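Local coordinates for protein adenylyltransferase MntA (Shewanella oneidensis MR-1, PDB 6M6U) that neutralises its cognate toxin HepT by transferring up to three AMP units from ATP to a toxin tyrosine, and binds its own promoter, at residues L22-G27 and Q84-Q89; E41-A46 and V73-A78. The protein carries 2 engineered substitutions. All coordinates share one frame; numbering follows the deposited sequence.

Contact 1: L22-G27 and Q84-Q89; sequences LIYLFG and QQVVTQ
Val86 parts its two methyls between two rings of strand 22-26. Val86 CG2 sits over the centre of one face of Phe26, 3.9 Å from the ring centroid and close to the ring normal, a CH-pi contact. Val86 CG1 meets Tyr24 CD2 at 3.5 Å, obliquely to that ring. Phe26 is also met at its edge, in the ring plane, where Phe26 CD1 has Gln85 NE2 and Gln89 OE1 each 3.9 Å away; the Gln85 amide is nearly perpendicular to the ring. Past the ring, Gly27 N donates to Gln89 OE1 at 2.7 Å. This bond is bent, 135° at the hydrogen, and its donor stands above the amide carbonyl plane. CG of Gln89 lies between the backbone N and the carbonyl carbon (chi1 76°), and from there the chain runs extended to Gly27. Gly27 opens the GSX(10)DXD motif of the nucleotidyltransferase fold, so Gln89, the last residue of the helix, is tied to the first residue of that motif; the helix crosses the strand at 83°, with axes 8.2 Å apart. Gln85 NE2 also lies against Gln89 OE1, but so close that a bond there is doubtful. In the second shell, Tyr24 OH is hydrogen-bonded to Asp100 of helix 97-125, while Phe26 packs against Glu41, an engineered residue at a magnesium-binding position. On the helix, Gln84 and Thr88 pack on Ile65 of a neighbouring toxin chain.

Contact 2: E41-A46 and V73-A78; sequences EIAVLA and VDLRSA. Engineered in segment 41-46: Glu41 (natural residue Asp).
Leu45 lays CD1 over one face of the Arg76 guanidinium, 3.7 Å from NH2, while Ala46 O lies at the edge of that group, close to its plane. Arg76 grips this oxygen side-on: NE and NH2 both donate to Ala46 O, each at 2.8 Å. A bend at chi3 (-74°) places NE for the grip. One residue before Arg76, Leu75 sets CD2 against Ala43 CB at 3.8 Å, on the sheet face that Ala43 shares with Val73 and that helix 80-89 covers through Val86. Between the backbones a parallel ladder runs from Val73 N to Ile42 O (2.7 Å), from Val44 N to Val73 O, and from Leu75 N to Val44 O (2.7 Å), the last continuing the pattern past the end of strand 70-74. There the chain turns away: Asp74 OD1 accepts from Arg76 N at 3.1 Å, closing an Asx turn, and its OD2 accepts from Leu50 N. Val44 points to the other face of the sheet and packs on Leu13 of helix 6-16. The paired strands are the two arms of a beta-alpha-beta unit whose crossover is helix 52-66, an arrangement found in the polymerase-beta-type nucleotidyltransferase fold; here it carries the magnesium-binding positions Glu41, engineered from Asp, and Asp71.

Overall arrangement
Contact 2 lies nested in the chain loop closed by contact 1, and the two share one sheet: strands 20-26 and 40-46 are antiparallel neighbours, joined by probable hydrogen bonds from Tyr24 N to Ala43 O and from Leu45 N to Leu22 O. Both are largely buried, although Arg76 takes contact 2 out to an exposed edge. Contact 1 is helix-on-sheet packing, chiefly apolar, with one side-chain-to-backbone bond; contact 2 is pairing within the sheet, mostly backbone bonds. Val86 and Leu75 touch each other, bringing the helix of contact 1 onto the sheet face of contact 2. Toxin chains approach only contact 1; none touches 41-46 or 73-78.

Contact 1: L22-G27 and Q84-Q89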
# COMPACT_ATOMS: atom_id res chain seq x y z
N LEU E 22 -28.34 -17.48 -2.76
CA LEU E 22 -27.25 -18.24 -3.33
C LEU E 22 -25.96 -17.89 -2.61
O LEU E 22 -25.70 -16.71 -2.35
CB LEU E 22 -27.10 -17.97 -4.84
CG LEU E 22 -28.23 -18.45 -5.76
CD1 LEU E 22 -28.16 -17.76 -7.11
CD2 LEU E 22 -28.23 -19.96 -5.93
N ILE E 23 -25.15 -18.90 -2.29
CA ILE E 23 -23.79 -18.72 -1.80
C ILE E 23 -22.85 -19.46 -2.74
O ILE E 23 -23.06 -20.65 -3.03
CB ILE E 23 -23.61 -19.25 -0.36
CG1 ILE E 23 -24.51 -18.50 0.63
CG2 ILE E 23 -22.16 -19.13 0.07
CD1 ILE E 23 -24.35 -18.98 2.05
N TYR E 24 -21.82 -18.77 -3.22
CA TYR E 24 -20.78 -19.37 -4.03
C TYR E 24 -19.42 -19.09 -3.42
O TYR E 24 -19.14 -17.97 -2.98
CB TYR E 24 -20.74 -18.84 -5.47
CG TYR E 24 -21.97 -19.15 -6.28
CD1 TYR E 24 -22.15 -20.40 -6.86
CD2 TYR E 24 -22.93 -18.18 -6.49
CE1 TYR E 24 -23.27 -20.67 -7.61
CE2 TYR E 24 -24.05 -18.44 -7.24
CZ TYR E 24 -24.21 -19.69 -7.79
OH TYR E 24 -25.34 -19.95 -8.54
N LEU E 25 -18.58 -20.12 -3.41
CA LEU E 25 -17.15 -19.95 -3.26
C LEU E 25 -16.56 -19.90 -4.66
O LEU E 25 -16.91 -20.72 -5.51
CB LEU E 25 -16.57 -21.10 -2.45
CG LEU E 25 -15.13 -21.04 -1.95
CD1 LEU E 25 -14.97 -19.98 -0.86
CD2 LEU E 25 -14.72 -22.42 -1.44
N PHE E 26 -15.70 -18.91 -4.92
CA PHE E 26 -15.08 -18.82 -6.23
C PHE E 26 -13.62 -18.40 -6.05
O PHE E 26 -13.11 -18.31 -4.93
CB PHE E 26 -15.86 -17.87 -7.16
CG PHE E 26 -15.78 -16.41 -6.79
CD1 PHE E 26 -15.00 -15.53 -7.53
CD2 PHE E 26 -16.51 -15.90 -5.72
CE1 PHE E 26 -14.92 -14.18 -7.20
CE2 PHE E 26 -16.44 -14.55 -5.39
CZ PHE E 26 -15.64 -13.69 -6.13
N GLY E 27 -12.94 -18.17 -7.17
CA GLY E 27 -11.56 -17.78 -7.09
C GLY E 27 -10.66 -18.94 -6.68
O GLY E 27 -10.94 -20.12 -6.92
N GLN E 84 -19.95 -13.76 -14.47
CA GLN E 84 -19.58 -14.88 -15.33
C GLN E 84 -18.51 -15.75 -14.67
O GLN E 84 -18.57 -16.98 -14.76
CB GLN E 84 -19.08 -14.35 -16.68
CG GLN E 84 -18.47 -15.40 -17.60
CD GLN E 84 -19.51 -16.18 -18.41
OE1 GLN E 84 -20.71 -16.03 -18.21
NE2 GLN E 84 -19.03 -17.01 -19.33
N GLN E 85 -17.53 -15.13 -14.01
CA GLN E 85 -16.50 -15.92 -13.34
C GLN E 85 -17.11 -16.80 -12.25
O GLN E 85 -16.79 -17.99 -12.14
CB GLN E 85 -15.42 -15.01 -12.75
CG GLN E 85 -14.30 -15.79 -12.07
CD GLN E 85 -13.31 -14.92 -11.30
OE1 GLN E 85 -13.30 -13.69 -11.43
NE2 GLN E 85 -12.48 -15.55 -10.49
N VAL E 86 -17.98 -16.22 -11.42
CA VAL E 86 -18.69 -17.00 -10.40
C VAL E 86 -19.44 -18.16 -11.04
O VAL E 86 -19.37 -19.30 -10.57
CB VAL E 86 -19.64 -16.10 -9.60
CG1 VAL E 86 -20.52 -16.94 -8.68
CG2 VAL E 86 -18.85 -15.07 -8.80
N VAL E 87 -20.16 -17.88 -12.13
CA VAL E 87 -20.93 -18.92 -12.82
C VAL E 87 -20.00 -19.98 -13.40
O VAL E 87 -20.35 -21.17 -13.44
CB VAL E 87 -21.82 -18.28 -13.91
CG1 VAL E 87 -22.28 -19.33 -14.90
CG2 VAL E 87 -23.01 -17.58 -13.28
N THR E 88 -18.82 -19.57 -13.87
CA THR E 88 -17.91 -20.49 -14.54
C THR E 88 -17.17 -21.38 -13.54
O THR E 88 -17.26 -22.61 -13.61
CB THR E 88 -16.92 -19.70 -15.39
OG1 THR E 88 -17.61 -19.12 -16.51
CG2 THR E 88 -15.80 -20.59 -15.90
N GLN E 89 -16.43 -20.77 -12.62
CA GLN E 89 -15.55 -21.49 -11.71
C GLN E 89 -16.11 -21.64 -10.31
O GLN E 89 -15.45 -22.24 -9.46
CB GLN E 89 -14.21 -20.76 -11.62
CG GLN E 89 -14.31 -19.52 -10.75
CD GLN E 89 -12.98 -18.85 -10.52
OE1 GLN E 89 -12.92 -17.80 -9.89
NE2 GLN E 89 -11.92 -19.45 -11.03

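Contact 2: E41-A46 and V73-A78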
# COMPACT_ATOMS: atom_id res chain seq x y z
N GLU E 41 -12.76 -15.75 -1.59
CA GLU E 41 -13.69 -14.99 -2.42
C GLU E 41 -15.05 -15.67 -2.39
O GLU E 41 -15.19 -16.83 -2.80
CB GLU E 41 -13.16 -14.87 -3.85
CG GLU E 41 -11.97 -13.93 -3.97
CD GLU E 41 -11.23 -14.04 -5.29
OE1 GLU E 41 -11.70 -13.48 -6.30
OE2 GLU E 41 -10.17 -14.70 -5.32
N ILE E 42 -16.05 -14.95 -1.88
CA ILE E 42 -17.39 -15.48 -1.69
C ILE E 42 -18.38 -14.54 -2.38
O ILE E 42 -18.28 -13.31 -2.26
CB ILE E 42 -17.73 -15.63 -0.20
CG1 ILE E 42 -16.69 -16.51 0.49
CG2 ILE E 42 -19.14 -16.20 -0.01
CD1 ILE E 42 -16.65 -16.33 1.99
N ALA E 43 -19.34 -15.12 -3.09
CA ALA E 43 -20.39 -14.38 -3.77
C ALA E 43 -21.74 -14.81 -3.22
O ALA E 43 -21.96 -15.99 -2.95
CB ALA E 43 -20.34 -14.59 -5.28
N VAL E 44 -22.64 -13.85 -3.06
CA VAL E 44 -23.97 -14.11 -2.54
C VAL E 44 -24.99 -13.41 -3.42
O VAL E 44 -24.72 -12.35 -4.00
CB VAL E 44 -24.13 -13.67 -1.07
CG1 VAL E 44 -23.35 -14.59 -0.15
CG2 VAL E 44 -23.67 -12.23 -0.89
N LEU E 45 -26.16 -14.02 -3.53
CA LEU E 45 -27.33 -13.38 -4.11
C LEU E 45 -28.41 -13.40 -3.05
O LEU E 45 -28.74 -14.46 -2.51
CB LEU E 45 -27.80 -14.08 -5.38
CG LEU E 45 -28.95 -13.41 -6.13
CD1 LEU E 45 -28.51 -12.07 -6.71
CD2 LEU E 45 -29.49 -14.32 -7.23
N ALA E 46 -28.95 -12.22 -2.74
CA ALA E 46 -30.10 -12.08 -1.87
C ALA E 46 -31.23 -11.42 -2.66
O ALA E 46 -31.04 -10.96 -3.79
CB ALA E 46 -29.76 -11.27 -0.62
N VAL E 73 -18.76 -10.66 -2.31
CA VAL E 73 -19.27 -10.05 -3.53
C VAL E 73 -20.78 -10.18 -3.52
O VAL E 73 -21.32 -11.29 -3.39
CB VAL E 73 -18.65 -10.71 -4.77
CG1 VAL E 73 -19.49 -10.41 -6.00
CG2 VAL E 73 -17.22 -10.23 -4.98
N ASP E 74 -21.48 -9.05 -3.65
CA ASP E 74 -22.92 -9.07 -3.85
C ASP E 74 -23.18 -9.27 -5.34
O ASP E 74 -22.88 -8.39 -6.15
CB ASP E 74 -23.56 -7.78 -3.34
CG ASP E 74 -25.07 -7.76 -3.54
OD1 ASP E 74 -25.67 -8.81 -3.84
OD2 ASP E 74 -25.68 -6.67 -3.38
N LEU E 75 -23.74 -10.43 -5.70
CA LEU E 75 -23.97 -10.73 -7.11
C LEU E 75 -24.96 -9.77 -7.74
O LEU E 75 -24.93 -9.57 -8.96
CB LEU E 75 -24.46 -12.17 -7.26
CG LEU E 75 -23.39 -13.23 -7.01
CD1 LEU E 75 -24.00 -14.62 -6.94
CD2 LEU E 75 -22.35 -13.16 -8.11
N ARG E 76 -25.84 -9.16 -6.95
CA ARG E 76 -26.90 -8.33 -7.51
C ARG E 76 -26.38 -7.00 -8.03
O ARG E 76 -27.03 -6.38 -8.88
CB ARG E 76 -28.00 -8.10 -6.47
CG ARG E 76 -29.31 -7.59 -7.04
CD ARG E 76 -30.45 -7.68 -6.03
NE ARG E 76 -30.91 -9.05 -5.84
CZ ARG E 76 -31.67 -9.71 -6.71
NH1 ARG E 76 -32.04 -9.13 -7.84
NH2 ARG E 76 -32.05 -10.96 -6.45
N SER E 77 -25.21 -6.54 -7.57
CA SER E 77 -24.60 -5.34 -8.09
C SER E 77 -23.26 -5.60 -8.77
O SER E 77 -22.63 -4.66 -9.27
CB SER E 77 -24.41 -4.30 -6.98
OG SER E 77 -23.39 -4.71 -6.08
N ALA E 78 -22.80 -6.85 -8.80
CA ALA E 78 -21.51 -7.17 -9.38
C ALA E 78 -21.53 -7.01 -10.90
O ALA E 78 -22.57 -7.08 -11.55
CB ALA E 78 -21.10 -8.59 -9.01